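Local atomic coordinates of putative lipoprotein (Bacteroides thetaiotaomicron, PDB entry 4Q1Z), a protein that is of unknown function but belongs to the DUF4876 family as a putative two-domain lipoprotein built mostly of beta strands and loops. Residues Leu108-Ile113 / Ile147-Leu152; Asn151-Thr156 / Pro162-Ala167. All coordinates share one frame; numbering follows the deposited sequence.

Interaction 1 of 2, residues Leu108-Ile113 / Ile147-Leu152; sequences LIFKEI and IYFANL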
# COMPACT_ATOMS: atom_id res chain seq x y z
N LEU A 108 2.87 2.55 2.96
CA LEU A 108 1.52 2.66 2.44
C LEU A 108 1.41 1.85 1.18
O LEU A 108 1.96 2.22 0.14
CB LEU A 108 1.16 4.13 2.22
CG LEU A 108 -0.27 4.42 1.78
CD1 LEU A 108 -1.26 4.11 2.87
CD2 LEU A 108 -0.37 5.83 1.21
N ILE A 109 0.72 0.70 1.28
CA ILE A 109 0.68 -0.26 0.16
C ILE A 109 -0.74 -0.62 -0.30
O ILE A 109 -1.72 -0.38 0.42
CB ILE A 109 1.49 -1.56 0.52
CG1 ILE A 109 1.17 -2.17 1.91
CG2 ILE A 109 2.99 -1.31 0.39
CD1 ILE A 109 -0.06 -3.14 2.03
N PHE A 110 -0.81 -1.21 -1.51
CA PHE A 110 -2.01 -1.79 -2.14
C PHE A 110 -2.25 -3.12 -1.46
O PHE A 110 -1.44 -4.04 -1.61
CB PHE A 110 -1.78 -1.98 -3.66
CG PHE A 110 -2.00 -0.76 -4.53
CD1 PHE A 110 -3.29 -0.28 -4.77
CD2 PHE A 110 -0.93 -0.14 -5.18
CE1 PHE A 110 -3.49 0.84 -5.59
CE2 PHE A 110 -1.14 0.98 -5.99
CZ PHE A 110 -2.41 1.47 -6.19
N LYS A 111 -3.29 -3.21 -0.64
CA LYS A 111 -3.58 -4.43 0.13
C LYS A 111 -4.38 -5.49 -0.71
O LYS A 111 -4.11 -6.70 -0.64
CB LYS A 111 -4.36 -4.04 1.41
CG LYS A 111 -4.57 -5.16 2.40
CD LYS A 111 -5.30 -4.64 3.63
CE LYS A 111 -6.12 -5.70 4.30
NZ LYS A 111 -7.19 -6.22 3.41
N GLU A 112 -5.41 -5.02 -1.41
CA GLU A 112 -6.31 -5.84 -2.21
C GLU A 112 -6.75 -5.02 -3.39
O GLU A 112 -7.02 -3.83 -3.22
CB GLU A 112 -7.52 -6.29 -1.35
CG GLU A 112 -8.53 -7.17 -2.08
CD GLU A 112 -8.94 -8.45 -1.36
OE1 GLU A 112 -8.57 -8.63 -0.18
OE2 GLU A 112 -9.60 -9.29 -2.01
N ILE A 113 -6.81 -5.66 -4.59
CA ILE A 113 -7.24 -5.05 -5.85
C ILE A 113 -8.17 -6.00 -6.62
O ILE A 113 -7.85 -7.19 -6.80
CB ILE A 113 -6.01 -4.61 -6.75
CG1 ILE A 113 -5.01 -3.68 -5.98
CG2 ILE A 113 -6.48 -3.96 -8.06
CD1 ILE A 113 -3.64 -3.41 -6.67
N ILE A 147 -2.22 12.73 -1.94
CA ILE A 147 -1.46 11.61 -2.48
C ILE A 147 -2.13 11.27 -3.81
O ILE A 147 -3.35 11.41 -3.93
CB ILE A 147 -1.38 10.41 -1.49
CG1 ILE A 147 -0.34 10.69 -0.38
CG2 ILE A 147 -1.05 9.09 -2.21
CD1 ILE A 147 -0.33 9.74 0.72
N TYR A 148 -1.32 10.92 -4.82
CA TYR A 148 -1.79 10.63 -6.16
C TYR A 148 -1.99 9.16 -6.40
O TYR A 148 -1.33 8.33 -5.78
CB TYR A 148 -0.77 11.15 -7.17
CG TYR A 148 -0.65 12.64 -7.20
CD1 TYR A 148 0.25 13.30 -6.37
CD2 TYR A 148 -1.43 13.41 -8.05
CE1 TYR A 148 0.35 14.69 -6.37
CE2 TYR A 148 -1.35 14.80 -8.06
CZ TYR A 148 -0.44 15.44 -7.23
OH TYR A 148 -0.35 16.81 -7.23
N PHE A 149 -2.88 8.85 -7.34
CA PHE A 149 -3.23 7.54 -7.86
C PHE A 149 -3.19 7.61 -9.36
O PHE A 149 -3.84 8.49 -9.92
CB PHE A 149 -4.65 7.10 -7.39
CG PHE A 149 -5.07 5.74 -7.89
CD1 PHE A 149 -5.44 5.55 -9.23
CD2 PHE A 149 -5.12 4.65 -7.03
CE1 PHE A 149 -5.76 4.28 -9.71
CE2 PHE A 149 -5.50 3.39 -7.50
CZ PHE A 149 -5.81 3.21 -8.84
N ALA A 150 -2.50 6.66 -10.00
CA ALA A 150 -2.44 6.57 -11.45
C ALA A 150 -2.42 5.12 -11.95
O ALA A 150 -1.96 4.20 -11.25
CB ALA A 150 -1.20 7.31 -11.97
N ASN A 151 -2.91 4.93 -13.19
CA ASN A 151 -2.78 3.69 -13.96
C ASN A 151 -1.77 4.02 -15.06
O ASN A 151 -1.72 5.16 -15.53
CB ASN A 151 -4.12 3.13 -14.49
CG ASN A 151 -4.74 3.90 -15.62
OD1 ASN A 151 -5.27 4.99 -15.43
ND2 ASN A 151 -4.72 3.35 -16.82
N LEU A 152 -0.91 3.09 -15.39
CA LEU A 152 0.12 3.38 -16.38
C LEU A 152 -0.28 2.91 -17.76
O LEU A 152 -1.15 2.06 -17.89
CB LEU A 152 1.51 2.76 -16.00
CG LEU A 152 2.02 2.84 -14.54
CD1 LEU A 152 3.35 2.21 -14.45
CD2 LEU A 152 2.15 4.29 -14.05
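The Phe110 ring receives Phe149 at its edge: Phe149 CE2 lies close to the plane of the Phe110 ring, 3.8 Å from Phe110 CE1 and 3.9 Å from Phe110 CZ. The two side chains cross at about a right angle, and one corner of the Phe149 ring, CE2, meets the CE1-CZ edge of Phe110. Phe149 gets there because its CG stands anti to the backbone N (chi1 -180°), which swings the ring across toward Phe110. Two residues earlier in each segment, Leu108 and Ile147 meet tip to tip, methyl against methyl, with Leu108 CD2 3.9 Å from Ile147 CD1. The contact is purely apolar, and all four side chains are buried. CA atoms remain far apart, 11.0 Å for Phe110 and Phe149, a spacing that fits facing layers of strands rather than paired neighbours. Strands 108-114 and 148-152 belong to one large mixed sheet but are well separated in its order, consistent with a curled sheet whose inward side chains meet in a core. Ile134 of strand 131-136 touches Leu108 and Phe110, Ile268 of strand 265-269 packs on Phe110 and Phe149, and Tyr132 meets Phe149 edge-to-face. Next along strand 108-114, Lys111 and Glu112 form a classic beta bulge opposite Glu133 on the adjoining strand 131-136.

Interaction 2 of 2, residues Asn151-Thr156 / Pro162-Ala167; sequences NLTPGT and PIWPEA
Thr153 turns its methyl to Trp164 through its first torsion (chi1 -167°), which sets OG1 anti to the backbone N and leaves CG2 between that nitrogen and the carbonyl carbon. Trp164 in turn has CG anti to its own carbonyl carbon (chi1 -60°), sending the indole back toward Thr153. The methyl arrives at the indole's edge, near the ring plane, beside the six-membered ring: Thr153 CG2 is 3.8 Å from Trp164 CH2 and equally close to Trp164 CZ2. Two residues before the tryptophan, Pro162 lays its CB over one indole face, 3.4 Å above the plane and offset toward the rim. The same proline ring also reaches across to the other segment, its CG 4.0 Å from Pro154 CG, so two pyrrolidine rings touch corner to corner. A cis peptide bond joins Thr153 to Pro154, bending the chain as it leaves strand 148-152. What results is a small apolar, partly buried contact between the residues that follow strand 148-152 and the loop that runs on to strand 172-175. A PEG molecule, probably from the crystallisation liquor, lies about 4 Å from the Trp164 side chain. Tyr174 of strand 172-175 stacks on the indole, Tyr299 of strand 299-303 touches Thr153, and Thr287 of strand 286-287 touches Trp164, which places the contact beside several short strands at the C-terminal end of strand 148-152.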
# COMPACT_ATOMS: atom_id res chain seq x y z
N ASN A 151 -2.91 4.93 -13.19
CA ASN A 151 -2.78 3.69 -13.96
C ASN A 151 -1.77 4.02 -15.06
O ASN A 151 -1.72 5.16 -15.53
CB ASN A 151 -4.12 3.13 -14.49
CG ASN A 151 -4.74 3.90 -15.62
OD1 ASN A 151 -5.27 4.99 -15.43
ND2 ASN A 151 -4.72 3.35 -16.82
N LEU A 152 -0.91 3.09 -15.39
CA LEU A 152 0.12 3.38 -16.38
C LEU A 152 -0.28 2.91 -17.76
O LEU A 152 -1.15 2.06 -17.89
CB LEU A 152 1.51 2.76 -16.00
CG LEU A 152 2.02 2.84 -14.54
CD1 LEU A 152 3.35 2.21 -14.45
CD2 LEU A 152 2.15 4.29 -14.05
N THR A 153 0.42 3.43 -18.78
CA THR A 153 0.28 3.05 -20.17
C THR A 153 1.41 2.06 -20.58
O THR A 153 2.53 2.18 -20.05
CB THR A 153 0.29 4.30 -21.07
OG1 THR A 153 -0.16 3.94 -22.39
CG2 THR A 153 1.65 4.96 -21.16
N PRO A 154 1.20 1.12 -21.54
CA PRO A 154 -0.07 0.78 -22.25
C PRO A 154 -1.11 0.27 -21.25
O PRO A 154 -0.75 -0.56 -20.43
CB PRO A 154 0.37 -0.33 -23.23
CG PRO A 154 1.86 -0.15 -23.37
CD PRO A 154 2.29 0.25 -22.00
N GLY A 155 -2.34 0.80 -21.30
CA GLY A 155 -3.47 0.42 -20.44
C GLY A 155 -3.57 -1.08 -20.23
O GLY A 155 -3.56 -1.54 -19.10
N THR A 156 -3.58 -1.85 -21.35
CA THR A 156 -3.51 -3.31 -21.36
C THR A 156 -2.09 -3.72 -21.70
O THR A 156 -1.49 -3.13 -22.58
CB THR A 156 -4.51 -3.92 -22.36
OG1 THR A 156 -5.78 -3.28 -22.21
CG2 THR A 156 -4.65 -5.45 -22.19
N PRO A 162 6.57 1.14 -26.23
CA PRO A 162 6.60 2.59 -26.41
C PRO A 162 8.04 3.10 -26.37
O PRO A 162 8.90 2.49 -25.73
CB PRO A 162 5.79 3.12 -25.21
CG PRO A 162 5.05 1.93 -24.68
CD PRO A 162 5.98 0.79 -24.93
N ILE A 163 8.32 4.20 -27.10
CA ILE A 163 9.63 4.85 -27.09
C ILE A 163 9.41 6.17 -26.37
O ILE A 163 8.54 6.96 -26.76
CB ILE A 163 10.29 5.02 -28.49
CG1 ILE A 163 10.45 3.65 -29.21
CG2 ILE A 163 11.66 5.71 -28.35
CD1 ILE A 163 10.60 3.74 -30.72
N TRP A 164 10.14 6.36 -25.27
CA TRP A 164 10.02 7.54 -24.44
C TRP A 164 11.21 8.48 -24.70
O TRP A 164 12.22 8.03 -25.26
CB TRP A 164 9.92 7.12 -22.96
CG TRP A 164 8.74 6.24 -22.66
CD1 TRP A 164 8.76 4.98 -22.14
CD2 TRP A 164 7.35 6.55 -22.89
NE1 TRP A 164 7.48 4.50 -22.00
CE2 TRP A 164 6.59 5.44 -22.45
CE3 TRP A 164 6.67 7.65 -23.44
CZ2 TRP A 164 5.20 5.41 -22.49
CZ3 TRP A 164 5.28 7.61 -23.51
CH2 TRP A 164 4.56 6.51 -23.04
N PRO A 165 11.11 9.81 -24.38
CA PRO A 165 12.24 10.71 -24.68
C PRO A 165 13.55 10.23 -24.04
O PRO A 165 13.54 9.70 -22.92
CB PRO A 165 11.79 12.07 -24.13
CG PRO A 165 10.31 11.98 -24.06
CD PRO A 165 10.00 10.55 -23.75
N GLU A 166 14.65 10.36 -24.79
CA GLU A 166 15.99 9.96 -24.38
C GLU A 166 16.39 10.70 -23.10
O GLU A 166 16.93 10.08 -22.17
CB GLU A 166 16.99 10.23 -25.52
N ALA A 167 16.05 12.00 -23.02
CA ALA A 167 16.32 12.90 -21.89
C ALA A 167 15.72 12.43 -20.55
O ALA A 167 16.22 12.81 -19.49
CB ALA A 167 15.79 14.29 -22.21

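Strand 148-152 ties the two contacts together. Interaction 1 uses its beginning, with Phe149 on the strand and Ile147 in the turn before it; interaction 2 starts where the strand ends, at Thr153 and Pro154. Asn151 and Leu152 lie in both sets of segments but touch in neither contact, and apart from this overlap the two contacts do not touch. The centres of interactions 1 and 2 are about 18 Å apart. Interaction 1 sits about 6 Å from the centre of the chain and is fully buried, whereas interaction 2 lies about 23 Å from it, where the PEG approaches Trp164. Interaction 1 thus joins strands far apart in the order of the large sheet, whereas interaction 2 holds a nearby loop against the strand's C-terminal end.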